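Local coordinates for uncharacterized protein (Thermus thermophilus HB8, PDB 4WVA) that hydrolyses mannosylglycerate, a solute of osmotic stress in thermophiles, to mannose and glycerate, and probably splits glucosylglycerate as well, at residues R176-N181 and Q227-V232; K231-G236 and W287-G292. One frame throughout, in Å; residues are numbered along the deposited sequence.

Interaction 1: R176-N181 and Q227-V232; sequences RVPVEN and QSPFKV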
# COMPACT_ATOMS: atom_id res chain seq x y z
N ARG A 176 12.62 7.17 -33.67
CA ARG A 176 12.39 8.60 -33.88
C ARG A 176 13.63 9.47 -33.78
O ARG A 176 13.56 10.68 -34.02
CB ARG A 176 11.33 9.12 -32.90
CG ARG A 176 10.08 8.28 -32.97
CD ARG A 176 8.86 8.93 -32.35
NE ARG A 176 7.83 7.91 -32.30
CZ ARG A 176 7.60 7.11 -31.26
NH1 ARG A 176 8.28 7.25 -30.12
NH2 ARG A 176 6.66 6.18 -31.37
N VAL A 177 14.78 8.88 -33.43
CA VAL A 177 15.99 9.65 -33.25
C VAL A 177 16.61 9.86 -34.64
O VAL A 177 16.85 8.87 -35.33
CB VAL A 177 16.98 8.91 -32.34
CG1 VAL A 177 18.33 9.63 -32.28
CG2 VAL A 177 16.36 8.77 -30.95
N PRO A 178 16.84 11.12 -35.04
CA PRO A 178 17.39 11.34 -36.39
C PRO A 178 18.83 10.85 -36.51
O PRO A 178 19.58 10.95 -35.55
CB PRO A 178 17.32 12.86 -36.57
CG PRO A 178 17.17 13.44 -35.20
CD PRO A 178 16.53 12.38 -34.34
N VAL A 179 19.19 10.33 -37.69
CA VAL A 179 20.57 9.93 -37.96
C VAL A 179 21.17 10.61 -39.20
O VAL A 179 22.34 10.39 -39.50
CB VAL A 179 20.70 8.39 -38.09
CG1 VAL A 179 20.33 7.71 -36.76
CG2 VAL A 179 19.86 7.84 -39.22
N GLU A 180 20.38 11.44 -39.90
CA GLU A 180 20.88 12.18 -41.08
C GLU A 180 22.10 13.02 -40.73
O GLU A 180 22.11 13.71 -39.72
CB GLU A 180 19.81 13.12 -41.64
CG GLU A 180 18.55 12.45 -42.15
CD GLU A 180 18.84 11.26 -43.04
OE1 GLU A 180 19.45 11.45 -44.11
OE2 GLU A 180 18.46 10.12 -42.66
N ASN A 181 23.12 12.96 -41.59
CA ASN A 181 24.35 13.74 -41.42
C ASN A 181 25.14 13.40 -40.16
O ASN A 181 25.96 14.20 -39.69
CB ASN A 181 24.05 15.25 -41.44
CG ASN A 181 23.07 15.65 -42.53
OD1 ASN A 181 22.15 16.44 -42.30
ND2 ASN A 181 23.25 15.10 -43.72
N GLN A 227 13.69 18.84 -25.72
CA GLN A 227 14.14 18.54 -27.08
C GLN A 227 14.49 17.07 -27.32
O GLN A 227 14.56 16.65 -28.47
CB GLN A 227 15.33 19.42 -27.46
CG GLN A 227 15.01 20.91 -27.43
CD GLN A 227 16.12 21.73 -28.07
OE1 GLN A 227 16.60 21.39 -29.15
NE2 GLN A 227 16.56 22.78 -27.38
N SER A 228 14.69 16.27 -26.28
CA SER A 228 15.09 14.90 -26.58
C SER A 228 14.00 14.18 -27.36
O SER A 228 12.84 14.16 -26.93
CB SER A 228 15.44 14.10 -25.33
OG SER A 228 15.82 12.78 -25.72
N PRO A 229 14.34 13.58 -28.52
CA PRO A 229 13.39 12.75 -29.23
C PRO A 229 13.18 11.38 -28.58
O PRO A 229 12.38 10.59 -29.09
CB PRO A 229 14.02 12.61 -30.61
CG PRO A 229 15.48 12.68 -30.34
CD PRO A 229 15.65 13.63 -29.21
N PHE A 230 13.90 11.10 -27.48
CA PHE A 230 13.79 9.84 -26.72
C PHE A 230 13.44 10.26 -25.30
O PHE A 230 14.23 10.92 -24.65
CB PHE A 230 15.12 9.07 -26.73
CG PHE A 230 15.06 7.71 -26.08
CD1 PHE A 230 15.24 7.57 -24.71
CD2 PHE A 230 14.84 6.57 -26.82
CE1 PHE A 230 15.20 6.31 -24.11
CE2 PHE A 230 14.78 5.32 -26.24
CZ PHE A 230 14.97 5.19 -24.88
N LYS A 231 12.22 9.94 -24.86
CA LYS A 231 11.75 10.23 -23.50
C LYS A 231 10.92 9.05 -23.03
O LYS A 231 9.81 8.82 -23.55
CB LYS A 231 10.93 11.52 -23.46
CG LYS A 231 11.76 12.79 -23.50
CD LYS A 231 10.93 14.01 -23.15
CE LYS A 231 10.04 14.46 -24.29
NZ LYS A 231 10.82 15.15 -25.35
N VAL A 232 11.46 8.28 -22.09
CA VAL A 232 10.85 7.03 -21.69
C VAL A 232 10.78 6.94 -20.17
O VAL A 232 11.73 7.33 -19.48
CB VAL A 232 11.68 5.86 -22.24
CG1 VAL A 232 11.28 4.55 -21.62
CG2 VAL A 232 11.52 5.80 -23.75
O HOH W 1 10.87 8.53 -29.38

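Interaction 2: K231-G236 and W287-G292; sequences KVVDVG and WDLVAG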
# COMPACT_ATOMS: atom_id res chain seq x y z
N LYS A 231 12.22 9.94 -24.86
CA LYS A 231 11.75 10.23 -23.50
C LYS A 231 10.92 9.05 -23.03
O LYS A 231 9.81 8.82 -23.55
CB LYS A 231 10.93 11.52 -23.46
CG LYS A 231 11.76 12.79 -23.50
CD LYS A 231 10.93 14.01 -23.15
CE LYS A 231 10.04 14.46 -24.29
NZ LYS A 231 10.82 15.15 -25.35
N VAL A 232 11.46 8.28 -22.09
CA VAL A 232 10.85 7.03 -21.69
C VAL A 232 10.78 6.94 -20.17
O VAL A 232 11.73 7.33 -19.48
CB VAL A 232 11.68 5.86 -22.24
CG1 VAL A 232 11.28 4.55 -21.62
CG2 VAL A 232 11.52 5.80 -23.75
N VAL A 233 9.64 6.46 -19.67
CA VAL A 233 9.56 6.03 -18.28
C VAL A 233 9.93 4.55 -18.26
O VAL A 233 9.14 3.69 -18.65
CB VAL A 233 8.16 6.27 -17.65
CG1 VAL A 233 8.11 5.67 -16.25
CG2 VAL A 233 7.85 7.76 -17.63
N ASP A 234 11.16 4.26 -17.82
CA ASP A 234 11.68 2.92 -17.75
C ASP A 234 11.23 2.24 -16.45
O ASP A 234 11.52 2.74 -15.34
CB ASP A 234 13.22 2.96 -17.83
CG ASP A 234 13.87 1.60 -17.59
OD1 ASP A 234 13.23 0.54 -17.78
OD2 ASP A 234 15.07 1.61 -17.20
N VAL A 235 10.57 1.10 -16.57
CA VAL A 235 10.14 0.37 -15.39
C VAL A 235 11.33 -0.06 -14.53
O VAL A 235 11.26 -0.02 -13.30
CB VAL A 235 9.23 -0.84 -15.73
CG1 VAL A 235 9.93 -1.88 -16.59
CG2 VAL A 235 8.70 -1.47 -14.46
N GLY A 236 12.44 -0.45 -15.17
CA GLY A 236 13.61 -0.86 -14.41
C GLY A 236 14.22 0.27 -13.58
O GLY A 236 14.41 0.12 -12.38
N TRP A 287 6.99 3.09 -20.46
CA TRP A 287 6.16 4.00 -21.23
C TRP A 287 6.97 4.93 -22.12
O TRP A 287 8.00 5.46 -21.72
CB TRP A 287 5.29 4.83 -20.31
CG TRP A 287 4.20 4.10 -19.60
CD1 TRP A 287 3.81 2.80 -19.75
CD2 TRP A 287 3.30 4.68 -18.65
NE1 TRP A 287 2.74 2.54 -18.94
CE2 TRP A 287 2.41 3.67 -18.26
CE3 TRP A 287 3.19 5.95 -18.08
CZ2 TRP A 287 1.40 3.90 -17.32
CZ3 TRP A 287 2.19 6.17 -17.15
CH2 TRP A 287 1.31 5.14 -16.78
N ASP A 288 6.46 5.13 -23.33
CA ASP A 288 7.06 6.03 -24.30
C ASP A 288 6.31 7.35 -24.25
O ASP A 288 5.15 7.41 -24.66
CB ASP A 288 6.95 5.41 -25.69
CG ASP A 288 7.47 6.30 -26.80
OD1 ASP A 288 7.73 7.50 -26.56
OD2 ASP A 288 7.56 5.77 -27.93
N LEU A 289 6.96 8.38 -23.74
CA LEU A 289 6.28 9.66 -23.51
C LEU A 289 6.25 10.54 -24.75
O LEU A 289 5.50 11.52 -24.79
CB LEU A 289 6.89 10.43 -22.36
CG LEU A 289 6.81 9.78 -20.96
CD1 LEU A 289 7.38 10.74 -19.93
CD2 LEU A 289 5.41 9.36 -20.58
N VAL A 290 7.04 10.20 -25.77
CA VAL A 290 6.95 10.92 -27.04
C VAL A 290 5.67 10.49 -27.77
O VAL A 290 4.88 11.34 -28.18
CB VAL A 290 8.22 10.69 -27.90
CG1 VAL A 290 8.03 11.24 -29.31
CG2 VAL A 290 9.42 11.33 -27.22
N ALA A 291 5.46 9.17 -27.88
CA ALA A 291 4.24 8.61 -28.45
C ALA A 291 3.06 8.74 -27.48
O ALA A 291 1.90 8.76 -27.89
CB ALA A 291 4.44 7.16 -28.82
N GLY A 292 3.37 8.84 -26.19
CA GLY A 292 2.33 8.83 -25.14
C GLY A 292 1.65 7.48 -24.97
O GLY A 292 0.41 7.42 -24.76
O HOH W 2 10.62 8.20 -26.58

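Interaction 1: R176-N181 and Q227-V232
Two irregular loops come together at one point, the CA atoms of Val177 and Pro229 lying 5.7 Å apart where the loop after helix 171-175 meets the connection from helix 221-227 to strand 232-233. Pro229 makes the largest contribution, through CB and CG of its ring. Its CG sits 4.1 Å from Val177 CG2, the branch that lies beside the backbone N because CG1 is anti to it (chi1 173°). The same CG is 4.1 Å from Pro178 CD, the two side chains crossing at about a right angle. Pro229 CB rests 3.9 Å from the carbonyl O of Arg176. Leu210 and Leu213 of helix 201-216 also touch Pro229. Phe230, with CG anti to the backbone N (chi1 -175°), gives only its CB to Val177 CG2, while its ring goes to Pro173 and Leu174 and has Val232 CG2 over one face, offset toward the rim. The polar link is indirect: a water in the guanidinium plane accepts from Arg176 NH1 (3.0 Å) and donates to Pro229 O (2.6 Å). The same NH1 forms a salt bridge with Asp288. Lys231 turns back along its own segment, NZ donating to Ser228 O (2.7 Å) in the carbonyl plane and also to Tyr225 O, so its ammonium binds carbonyls at the end of helix 221-227. This is apolar packing between the loop after helix 171-175 and a helix-to-strand connection in an (alpha/alpha)6-barrel enzyme; the Phe230 side chain lies about 10 Å from that of Asp165, the probable proton donor.

Interaction 2: K231-G236 and W287-G292
Strand 232-233 pairs antiparallel with the end of strand 283-288. Val233 and Trp287 form the hydrogen-bonded pair, Val233 N to Trp287 O (2.8 Å) and Trp287 N to Val233 O (2.9 Å), and Leu289 N continues the ladder to Lys231 O (2.9 Å). The Leu289 side chain crosses that of Val233 obliquely: CB lies 3.5 Å from Lys231 O, CG is 4.0 Å from Val233 CG2, and CD1 meets that same methyl at 3.8 Å, CD2 less closely. Val232 and Asp288, the non-hydrogen-bonded pair, point to the face opposite Val233 and Trp287, where both touch Pro173. Asp288 OD1 closes an Asx motif, receiving Ala291 N (3.1 Å) from above the carboxylate plane, a weak bond from Val290 N, and a water (3.0 Å) that also accepts from Lys231 N; OD2 goes to Arg176. An alanine at Asp288 would remove these acceptors and would probably loosen the 289-291 turn and leave Arg176 without its carboxylate. At the turn's end, Ala291 O and Gly292 O accept hydrogen bonds from Arg125 and Tyr115 of the second subunit. The chemistry implies a backbone ladder whose outgoing turn is held by one probably ionised carboxylate at the subunit interface.

How the interactions relate
Interaction 2 is the deeper of the two, its strand pairing mostly buried, whereas interaction 1 is partly exposed and lies farther from the centre of the chain. They share Lys231 and Val232, so the chain that packs on 176-181 through Pro229 and Phe230 becomes a sheet strand further on. Chemistry changes along it, from apolar contact and a water bridge to direct backbone bonds. A salt bridge joins the contacts, Arg176 NH1 to Asp288 OD2 at 2.7 Å, with Ala291 CB 3.5 Å from Arg176 NH2 and Val290 CG2 3.6 Å from Pro229 O. Thus the loop after helix 171-175 meets the lead-in to strand 232-233 and the end and turn of strand 283-288.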